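Long-range contacts in glycolipid-binding domain-containing protein (PDB 2H1T), which is of unknown function but may bind glycolipids or take part in their metabolism: residues S143-Y148 and E159-S164; L48-R53 and W106-T111. All blocks are in the same frame, centred on the assembly; numbering follows the deposited sequence.

The two contacts follow one another along the chain, 48-53 with 106-111 closing before 143-148 with 159-164 opens, and their centres lie 19 Å apart. They do not touch, their nearest atoms being about 5 Å from each other. Interaction 1 joins neighbouring strands within the seven-stranded mixed sheet, about 14 Å from the chain's centre. Interaction 2, about 4 Å from that centre, instead bridges from the six-stranded antiparallel sheet to the loop that leaves strand 102-106, an outermost strand of the mixed sheet. A bound (4S)-2-methyl-2,4-pentanediol, probably from the crystallisation liquor, lies about 3 Å from the side chain of Met144 in interaction 1; such a molecule may mark a pocket.

Interaction 1 of 2, residues S143-Y148 and E159-S164; sequences SMRQAY and ENLEGS
Ala147 and Glu159 form an antiparallel hydrogen-bonded pair, with Ala147 N giving to Glu159 O at 2.9 Å and Glu159 N returning the bond to Ala147 O. Gln146 and Asn160 follow as the non-hydrogen-bonded pair, after which Leu161 N still gives a hydrogen bond to Arg145 O. Beyond that a side chain takes over from the backbone: the anti lone pair of Glu162 OE2 accepts Arg145 N at 2.7 Å, nearly straight at 162°. Glu162 bends at chi2 (-82°), bringing its CD round toward Arg145. A water bridges the two side chains, donating to Glu162 OE1 and only weakly accepting from Arg145 NH1.

In van der Waals packing, Leu161 CB lies over one guanidinium face of Arg145, offset toward the rim, while Leu161 CD2 makes an apolar contact with Ala147 CB at 4.1 Å. Met144, a selenomethionine, crosses Asn160 at about a right angle, its SE 3.8 Å from Asn160 ND2.

Where the chain leaves strand 155-160 it makes an Asx turn, in which Asn160 OD1 accepts from Glu162 N at 2.6 Å. Glu159 carries salt bridges to Lys167 and Arg126. The carboxylate of Glu162 thus extends the hairpin's bonding past the strand end, and the nearby Arg145 probably favours its charged form.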
ATOM      1  N   SER A 143     -25.807   5.611  -5.685  1.00 17.51           N
ATOM      2  CA  SER A 143     -26.283   6.967  -5.461  0.50 19.71           C
ATOM      3  C   SER A 143     -26.404   7.297  -3.965  1.00 19.32           C
ATOM      4  O   SER A 143     -26.835   6.469  -3.160  1.00 18.94           O
ATOM      5  CB  SER A 143     -27.621   7.176  -6.160  0.50 21.04           C
ATOM      6  OG  SER A 143     -28.005   8.518  -6.026  0.50 22.55           O
HETATM    7  N   MSE A 144     -26.018   8.519  -3.597  1.00 18.97           N
HETATM    8  CA  MSE A 144     -26.086   8.968  -2.201  1.00 21.49           C
HETATM    9  C   MSE A 144     -26.426  10.458  -2.104  1.00 20.25           C
HETATM   10  O   MSE A 144     -25.762  11.296  -2.729  1.00 17.99           O
HETATM   11  CB  MSE A 144     -24.771   8.710  -1.468  1.00 23.02           C
HETATM   12  CG  MSE A 144     -24.824   9.087  -0.038  1.00 25.71           C
HETATM   13 SE   MSE A 144     -23.102   8.975   0.736  0.75 32.84          SE
HETATM   14  CE  MSE A 144     -23.037   7.057   0.854  1.00 37.01           C
ATOM     15  N   ARG A 145     -27.470  10.756  -1.345  1.00 19.61           N
ATOM     16  CA  ARG A 145     -27.923  12.116  -1.117  1.00 20.16           C
ATOM     17  C   ARG A 145     -27.007  12.807  -0.100  1.00 18.66           C
ATOM     18  O   ARG A 145     -26.712  12.255   0.952  1.00 16.58           O
ATOM     19  CB  ARG A 145     -29.384  12.127  -0.650  1.00 21.36           C
ATOM     20  CG  ARG A 145     -30.381  11.726  -1.754  1.00 23.94           C
ATOM     21  CD  ARG A 145     -31.793  11.504  -1.242  1.00 25.96           C
ATOM     22  NE  ARG A 145     -32.268  12.684  -0.527  1.00 30.99           N
ATOM     23  CZ  ARG A 145     -32.576  12.736   0.765  1.00 33.24           C
ATOM     24  NH1 ARG A 145     -32.556  11.652   1.539  1.00 37.29           N
ATOM     25  NH2 ARG A 145     -32.966  13.894   1.277  1.00 35.95           N
ATOM     26  N   GLN A 146     -26.549  14.002  -0.463  1.00 17.03           N
ATOM     27  CA  GLN A 146     -25.601  14.762   0.341  1.00 16.00           C
ATOM     28  C   GLN A 146     -26.050  16.207   0.355  1.00 14.66           C
ATOM     29  O   GLN A 146     -26.757  16.634  -0.537  1.00 15.46           O
ATOM     30  CB  GLN A 146     -24.208  14.671  -0.247  1.00 15.87           C
ATOM     31  CG  GLN A 146     -23.675  13.260  -0.363  1.00 15.16           C
ATOM     32  CD  GLN A 146     -22.287  13.191  -0.910  1.00 17.00           C
ATOM     33  OE1 GLN A 146     -21.741  14.186  -1.427  1.00 17.86           O
ATOM     34  NE2 GLN A 146     -21.661  12.026  -0.749  1.00 15.67           N
ATOM     35  N   ALA A 147     -25.609  16.973   1.348  1.00 13.10           N
ATOM     36  CA  ALA A 147     -25.792  18.427   1.291  1.00 14.96           C
ATOM     37  C   ALA A 147     -24.491  19.172   1.549  1.00 14.54           C
ATOM     38  O   ALA A 147     -23.634  18.729   2.354  1.00 16.61           O
ATOM     39  CB  ALA A 147     -26.859  18.891   2.275  1.00 16.51           C
ATOM     40  N   TYR A 148     -24.360  20.291   0.850  1.00 15.73           N
ATOM     41  CA  TYR A 148     -23.292  21.250   1.081  1.00 14.99           C
ATOM     42  C   TYR A 148     -23.869  22.632   1.400  1.00 15.92           C
ATOM     43  O   TYR A 148     -24.762  23.142   0.705  1.00 13.86           O
ATOM     44  CB  TYR A 148     -22.396  21.356  -0.160  1.00 15.82           C
ATOM     45  CG  TYR A 148     -21.427  20.222  -0.399  1.00 15.61           C
ATOM     46  CD1 TYR A 148     -21.868  18.985  -0.883  1.00 16.57           C
ATOM     47  CD2 TYR A 148     -20.061  20.419  -0.244  1.00 14.61           C
ATOM     48  CE1 TYR A 148     -20.936  17.924  -1.132  1.00 11.46           C
ATOM     49  CE2 TYR A 148     -19.146  19.395  -0.486  1.00 15.55           C
ATOM     50  CZ  TYR A 148     -19.600  18.159  -0.915  1.00 14.81           C
ATOM     51  OH  TYR A 148     -18.691  17.159  -1.147  1.00 18.22           O
ATOM     52  N   GLU A 159     -22.948  17.378   4.836  1.00 14.32           N
ATOM     53  CA  GLU A 159     -23.851  16.470   5.554  1.00 14.80           C
ATOM     54  C   GLU A 159     -24.256  15.247   4.705  1.00 16.38           C
ATOM     55  O   GLU A 159     -24.626  15.384   3.538  1.00 15.24           O
ATOM     56  CB  GLU A 159     -25.134  17.190   5.963  1.00 15.11           C
ATOM     57  CG  GLU A 159     -24.928  18.505   6.706  1.00 16.87           C
ATOM     58  CD  GLU A 159     -26.208  19.249   6.980  1.00 19.36           C
ATOM     59  OE1 GLU A 159     -26.890  18.927   7.989  1.00 20.94           O
ATOM     60  OE2 GLU A 159     -26.520  20.175   6.200  1.00 18.16           O
ATOM     61  N   ASN A 160     -24.245  14.073   5.318  1.00 16.74           N
ATOM     62  CA  ASN A 160     -24.946  12.914   4.765  1.00 15.68           C
ATOM     63  C   ASN A 160     -26.453  13.088   4.893  1.00 17.61           C
ATOM     64  O   ASN A 160     -26.961  13.443   5.980  1.00 18.02           O
ATOM     65  CB  ASN A 160     -24.555  11.649   5.530  1.00 17.84           C
ATOM     66  CG  ASN A 160     -25.317  10.407   5.055  1.00 21.71           C
ATOM     67  OD1 ASN A 160     -26.413  10.085   5.567  1.00 29.97           O
ATOM     68  ND2 ASN A 160     -24.733   9.687   4.096  1.00 30.59           N
ATOM     69  N   LEU A 161     -27.170  12.770   3.827  1.00 19.26           N
ATOM     70  CA  LEU A 161     -28.623  12.813   3.882  1.00 20.51           C
ATOM     71  C   LEU A 161     -29.265  11.441   3.916  1.00 22.11           C
ATOM     72  O   LEU A 161     -30.489  11.351   3.892  1.00 23.42           O
ATOM     73  CB  LEU A 161     -29.195  13.678   2.749  1.00 19.39           C
ATOM     74  CG  LEU A 161     -28.779  15.143   2.681  1.00 20.79           C
ATOM     75  CD1 LEU A 161     -29.600  15.894   1.630  1.00 22.61           C
ATOM     76  CD2 LEU A 161     -28.939  15.826   3.984  1.00 24.10           C
ATOM     77  N   GLU A 162     -28.506  10.354   4.019  1.00 22.18           N
ATOM     78  CA  GLU A 162     -29.169   9.038   3.911  1.00 25.47           C
ATOM     79  C   GLU A 162     -29.540   8.365   5.230  1.00 28.87           C
ATOM     80  O   GLU A 162     -30.254   7.349   5.221  1.00 32.76           O
ATOM     81  CB  GLU A 162     -28.370   8.060   3.045  1.00 26.99           C
ATOM     82  CG  GLU A 162     -28.095   8.532   1.648  1.00 27.46           C
ATOM     83  CD  GLU A 162     -29.234   8.333   0.670  1.00 28.80           C
ATOM     84  OE1 GLU A 162     -30.143   7.522   0.924  1.00 35.52           O
ATOM     85  OE2 GLU A 162     -29.216   8.982  -0.391  1.00 25.01           O
ATOM     86  N   GLY A 163     -29.116   8.922   6.365  1.00 30.98           N
ATOM     87  CA  GLY A 163     -29.530   8.376   7.658  1.00 29.48           C
ATOM     88  C   GLY A 163     -28.477   8.346   8.740  1.00 30.49           C
ATOM     89  O   GLY A 163     -28.840   8.371   9.917  1.00 33.49           O
ATOM     90  N   SER A 164     -27.191   8.271   8.369  1.00 30.26           N
ATOM     91  CA  SER A 164     -26.062   8.374   9.358  1.00 27.82           C
ATOM     92  C   SER A 164     -26.023   9.672  10.182  1.00 27.05           C
ATOM     93  O   SER A 164     -25.456   9.709  11.259  1.00 30.55           O
ATOM     94  CB  SER A 164     -24.717   8.308   8.646  1.00 27.95           C
ATOM     95  OG  SER A 164     -24.505   9.514   7.945  1.00 23.02           O
TER
HETATM   96  O   HOH W   1     -32.421   8.534   0.371  1.00 42.61           O

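Interaction 2 of 2, residues L48-R53 and W106-T111; sequences LDYRLR and WPSPFT. With EDO (1,2-ethanediol), chain D.
Tyr50 reaches from strand 45-54 to the loop 106-111, where its hydroxyl meets Ser108 and Phe110. Its CB starts toward the loop, and CG sits between the backbone N and the carbonyl carbon (chi1 74°). Farther out, CE1 comes within 4.4 Å of Phe110 CD2, which lies at the edge of the tyrosine ring, near its plane. At the tip, OH is 3.7 Å from the same Phe110 CD2. Ser108 OG stands 3.4 Å from Tyr50 OH. Both hydroxyls are hydrogen-bonded to the carboxylate of Glu22, Tyr50 OH to OE2 and Ser108 OG to OE1, so one acid on strand 16-26 serves both sides of the contact.

Two residues on, Leu52 runs past Phe110 in the opposite direction and sets CD1 at the ring edge, 4.0 Å from CE2. Phe110 also packs edge-to-face with Phe114 and touches Trp10 of the second subunit.

Ser108 OG accepts from Phe110 N at 3.1 Å, closing an ST turn that brings the loop round ahead of helix 113-119. This buried patch of aromatic and leucine side chains, with the shared carboxylate of Glu22 at its hydroxyl end, joins the antiparallel sheet to the loop leaving the mixed sheet, a buried sheet-to-loop contact in the core of this two-sheet beta fold.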
ATOM      1  N   LEU A  48      -5.199   2.106  -5.061  1.00 18.48           N
ATOM      2  CA  LEU A  48      -6.175   2.590  -6.024  1.00 15.88           C
ATOM      3  C   LEU A  48      -5.484   3.648  -6.878  1.00 15.85           C
ATOM      4  O   LEU A  48      -4.897   4.599  -6.357  1.00 18.38           O
ATOM      5  CB  LEU A  48      -7.366   3.234  -5.303  1.00 14.35           C
ATOM      6  CG  LEU A  48      -8.408   3.856  -6.254  1.00 16.28           C
ATOM      7  CD1 LEU A  48      -9.036   2.788  -7.110  1.00 16.89           C
ATOM      8  CD2 LEU A  48      -9.484   4.569  -5.489  1.00 18.86           C
ATOM      9  N   ASP A  49      -5.552   3.478  -8.182  1.00 15.16           N
ATOM     10  CA  ASP A  49      -5.108   4.485  -9.159  1.00 16.24           C
ATOM     11  C   ASP A  49      -6.364   4.953  -9.854  1.00 14.78           C
ATOM     12  O   ASP A  49      -7.188   4.147 -10.241  1.00 14.18           O
ATOM     13  CB  ASP A  49      -4.149   3.873 -10.198  1.00 16.42           C
ATOM     14  CG  ASP A  49      -2.848   3.377  -9.589  1.00 26.31           C
ATOM     15  OD1 ASP A  49      -2.305   4.031  -8.698  1.00 25.81           O
ATOM     16  OD2 ASP A  49      -2.363   2.299 -10.011  1.00 36.98           O
ATOM     17  N   TYR A  50      -6.560   6.256  -9.974  1.00 15.84           N
ATOM     18  CA  TYR A  50      -7.727   6.714 -10.675  1.00 15.63           C
ATOM     19  C   TYR A  50      -7.489   7.987 -11.448  1.00 16.45           C
ATOM     20  O   TYR A  50      -6.572   8.747 -11.147  1.00 16.65           O
ATOM     21  CB  TYR A  50      -8.906   6.854  -9.707  1.00 14.62           C
ATOM     22  CG  TYR A  50      -8.865   8.045  -8.738  1.00 11.20           C
ATOM     23  CD1 TYR A  50      -9.296   9.332  -9.116  1.00 10.37           C
ATOM     24  CD2 TYR A  50      -8.506   7.867  -7.397  1.00 12.49           C
ATOM     25  CE1 TYR A  50      -9.267  10.396  -8.202  1.00 14.87           C
ATOM     26  CE2 TYR A  50      -8.533   8.928  -6.477  1.00 14.21           C
ATOM     27  CZ  TYR A  50      -8.920  10.178  -6.892  1.00 13.44           C
ATOM     28  OH  TYR A  50      -8.931  11.214  -5.967  1.00 15.69           O
ATOM     29  N   ARG A  51      -8.332   8.196 -12.441  1.00 16.95           N
ATOM     30  CA  ARG A  51      -8.287   9.433 -13.207  1.00 17.77           C
ATOM     31  C   ARG A  51      -9.696   9.934 -13.395  1.00 13.59           C
ATOM     32  O   ARG A  51     -10.574   9.159 -13.787  1.00 13.42           O
ATOM     33  CB  ARG A  51      -7.574   9.196 -14.551  1.00 18.55           C
ATOM     34  CG  ARG A  51      -7.615  10.431 -15.509  1.00 22.17           C
ATOM     35  CD  ARG A  51      -6.928  10.182 -16.867  1.00 26.13           C
ATOM     36  NE  ARG A  51      -7.481   9.047 -17.615  1.00 34.57           N
ATOM     37  CZ  ARG A  51      -8.541   9.088 -18.432  1.00 37.61           C
ATOM     38  NH1 ARG A  51      -9.241  10.218 -18.622  1.00 40.47           N
ATOM     39  NH2 ARG A  51      -8.913   7.974 -19.063  1.00 37.62           N
ATOM     40  N   LEU A  52      -9.903  11.216 -13.108  1.00 10.63           N
ATOM     41  CA  LEU A  52     -11.174  11.888 -13.358  1.00 12.14           C
ATOM     42  C   LEU A  52     -10.999  12.990 -14.378  1.00 13.57           C
ATOM     43  O   LEU A  52      -9.955  13.649 -14.439  1.00 12.14           O
ATOM     44  CB  LEU A  52     -11.761  12.478 -12.061  1.00 12.38           C
ATOM     45  CG  LEU A  52     -11.866  11.514 -10.873  1.00 12.23           C
ATOM     46  CD1 LEU A  52     -12.397  12.263  -9.629  1.00 13.07           C
ATOM     47  CD2 LEU A  52     -12.709  10.285 -11.249  1.00 12.26           C
ATOM     48  N   ARG A  53     -12.028  13.168 -15.201  1.00 14.49           N
ATOM     49  CA  ARG A  53     -12.038  14.228 -16.188  1.00 14.46           C
ATOM     50  C   ARG A  53     -13.405  14.894 -16.120  1.00 12.76           C
ATOM     51  O   ARG A  53     -14.429  14.215 -16.034  1.00 10.83           O
ATOM     52  CB  ARG A  53     -11.733  13.681 -17.582  1.00 14.34           C
ATOM     53  CG  ARG A  53     -11.809  14.720 -18.707  1.00 17.76           C
ATOM     54  CD  ARG A  53     -11.434  14.149 -20.104  1.00 18.34           C
ATOM     55  NE  ARG A  53     -12.366  13.101 -20.523  1.00 21.64           N
ATOM     56  CZ  ARG A  53     -13.575  13.321 -21.035  1.00 20.23           C
ATOM     57  NH1 ARG A  53     -14.026  14.555 -21.200  1.00 22.21           N
ATOM     58  NH2 ARG A  53     -14.344  12.304 -21.383  1.00 18.85           N
ATOM     59  N   TRP A 106     -14.426   7.288  -1.603  1.00 16.46           N
ATOM     60  CA  TRP A 106     -13.830   7.040  -0.261  1.00 15.69           C
ATOM     61  C   TRP A 106     -12.644   6.108  -0.497  1.00 17.42           C
ATOM     62  O   TRP A 106     -12.763   5.133  -1.237  1.00 18.07           O
ATOM     63  CB  TRP A 106     -14.823   6.355   0.717  1.00 17.60           C
ATOM     64  CG  TRP A 106     -14.139   5.812   1.938  1.00 17.77           C
ATOM     65  CD1 TRP A 106     -13.680   4.517   2.159  1.00 22.68           C
ATOM     66  CD2 TRP A 106     -13.761   6.562   3.107  1.00 20.86           C
ATOM     67  NE1 TRP A 106     -13.026   4.449   3.383  1.00 21.86           N
ATOM     68  CE2 TRP A 106     -13.077   5.679   3.983  1.00 19.11           C
ATOM     69  CE3 TRP A 106     -13.904   7.900   3.476  1.00 20.58           C
ATOM     70  CZ2 TRP A 106     -12.569   6.094   5.215  1.00 21.60           C
ATOM     71  CZ3 TRP A 106     -13.398   8.310   4.712  1.00 21.60           C
ATOM     72  CH2 TRP A 106     -12.741   7.409   5.557  1.00 21.69           C
ATOM     73  N   PRO A 107     -11.520   6.353   0.171  1.00 15.55           N
ATOM     74  CA  PRO A 107     -11.211   7.472   1.054  1.00 15.50           C
ATOM     75  C   PRO A 107     -10.447   8.592   0.370  1.00 16.50           C
ATOM     76  O   PRO A 107      -9.214   8.544   0.276  1.00 15.76           O
ATOM     77  CB  PRO A 107     -10.334   6.798   2.111  1.00 15.82           C
ATOM     78  CG  PRO A 107      -9.636   5.729   1.401  1.00 16.09           C
ATOM     79  CD  PRO A 107     -10.469   5.308   0.242  1.00 13.65           C
ATOM     80  N   SER A 108     -11.154   9.634  -0.066  1.00 14.39           N
ATOM     81  CA  SER A 108     -10.451  10.779  -0.665  1.00 15.04           C
ATOM     82  C   SER A 108     -11.149  12.093  -0.424  1.00 15.73           C
ATOM     83  O   SER A 108     -12.307  12.274  -0.789  1.00 17.88           O
ATOM     84  CB  SER A 108     -10.224  10.614  -2.158  1.00 15.76           C
ATOM     85  OG  SER A 108      -9.647  11.786  -2.740  1.00 16.56           O
ATOM     86  N   PRO A 109     -10.407  13.074   0.103  1.00 14.08           N
ATOM     87  CA  PRO A 109     -11.070  14.377   0.247  1.00 13.80           C
ATOM     88  C   PRO A 109     -11.003  15.214  -1.037  1.00 14.81           C
ATOM     89  O   PRO A 109     -11.578  16.334  -1.120  1.00 17.22           O
ATOM     90  CB  PRO A 109     -10.275  15.016   1.381  1.00 14.00           C
ATOM     91  CG  PRO A 109      -8.933  14.521   1.175  1.00 13.22           C
ATOM     92  CD  PRO A 109      -9.047  13.093   0.671  1.00 14.65           C
ATOM     93  N   PHE A 110     -10.347  14.678  -2.060  1.00 13.59           N
ATOM     94  CA  PHE A 110     -10.353  15.370  -3.372  1.00 15.64           C
ATOM     95  C   PHE A 110     -11.757  15.653  -3.858  1.00 15.83           C
ATOM     96  O   PHE A 110     -12.059  16.782  -4.293  1.00 14.44           O
ATOM     97  CB  PHE A 110      -9.613  14.610  -4.461  1.00 14.35           C
ATOM     98  CG  PHE A 110      -9.693  15.272  -5.821  1.00 13.78           C
ATOM     99  CD1 PHE A 110      -9.371  16.636  -5.987  1.00 13.76           C
ATOM    100  CD2 PHE A 110     -10.053  14.563  -6.915  1.00 15.69           C
ATOM    101  CE1 PHE A 110      -9.443  17.259  -7.220  1.00 13.76           C
ATOM    102  CE2 PHE A 110     -10.129  15.192  -8.157  1.00 16.73           C
ATOM    103  CZ  PHE A 110      -9.828  16.531  -8.307  1.00 17.89           C
ATOM    104  N   THR A 111     -12.621  14.644  -3.776  1.00 15.34           N
ATOM    105  CA  THR A 111     -13.896  14.733  -4.469  1.00 14.88           C
ATOM    106  C   THR A 111     -14.876  15.764  -3.905  1.00 15.59           C
ATOM    107  O   THR A 111     -15.800  16.169  -4.586  1.00 17.03           O
ATOM    108  CB  THR A 111     -14.563  13.344  -4.617  1.00 16.03           C
ATOM    109  OG1 THR A 111     -14.728  12.709  -3.331  1.00 16.22           O
ATOM    110  CG2 THR A 111     -13.711  12.469  -5.536  1.00 14.78           C
TER
HETATM  111  C1  EDO D 189      -5.333   4.673 -13.759  1.00 39.60           C
HETATM  112  O1  EDO D 189      -6.753   4.584 -13.618  1.00 35.69           O
HETATM  113  C2  EDO D 189      -4.955   5.996 -14.417  1.00 41.81           C
HETATM  114  O2  EDO D 189      -3.725   6.533 -13.873  1.00 45.02           O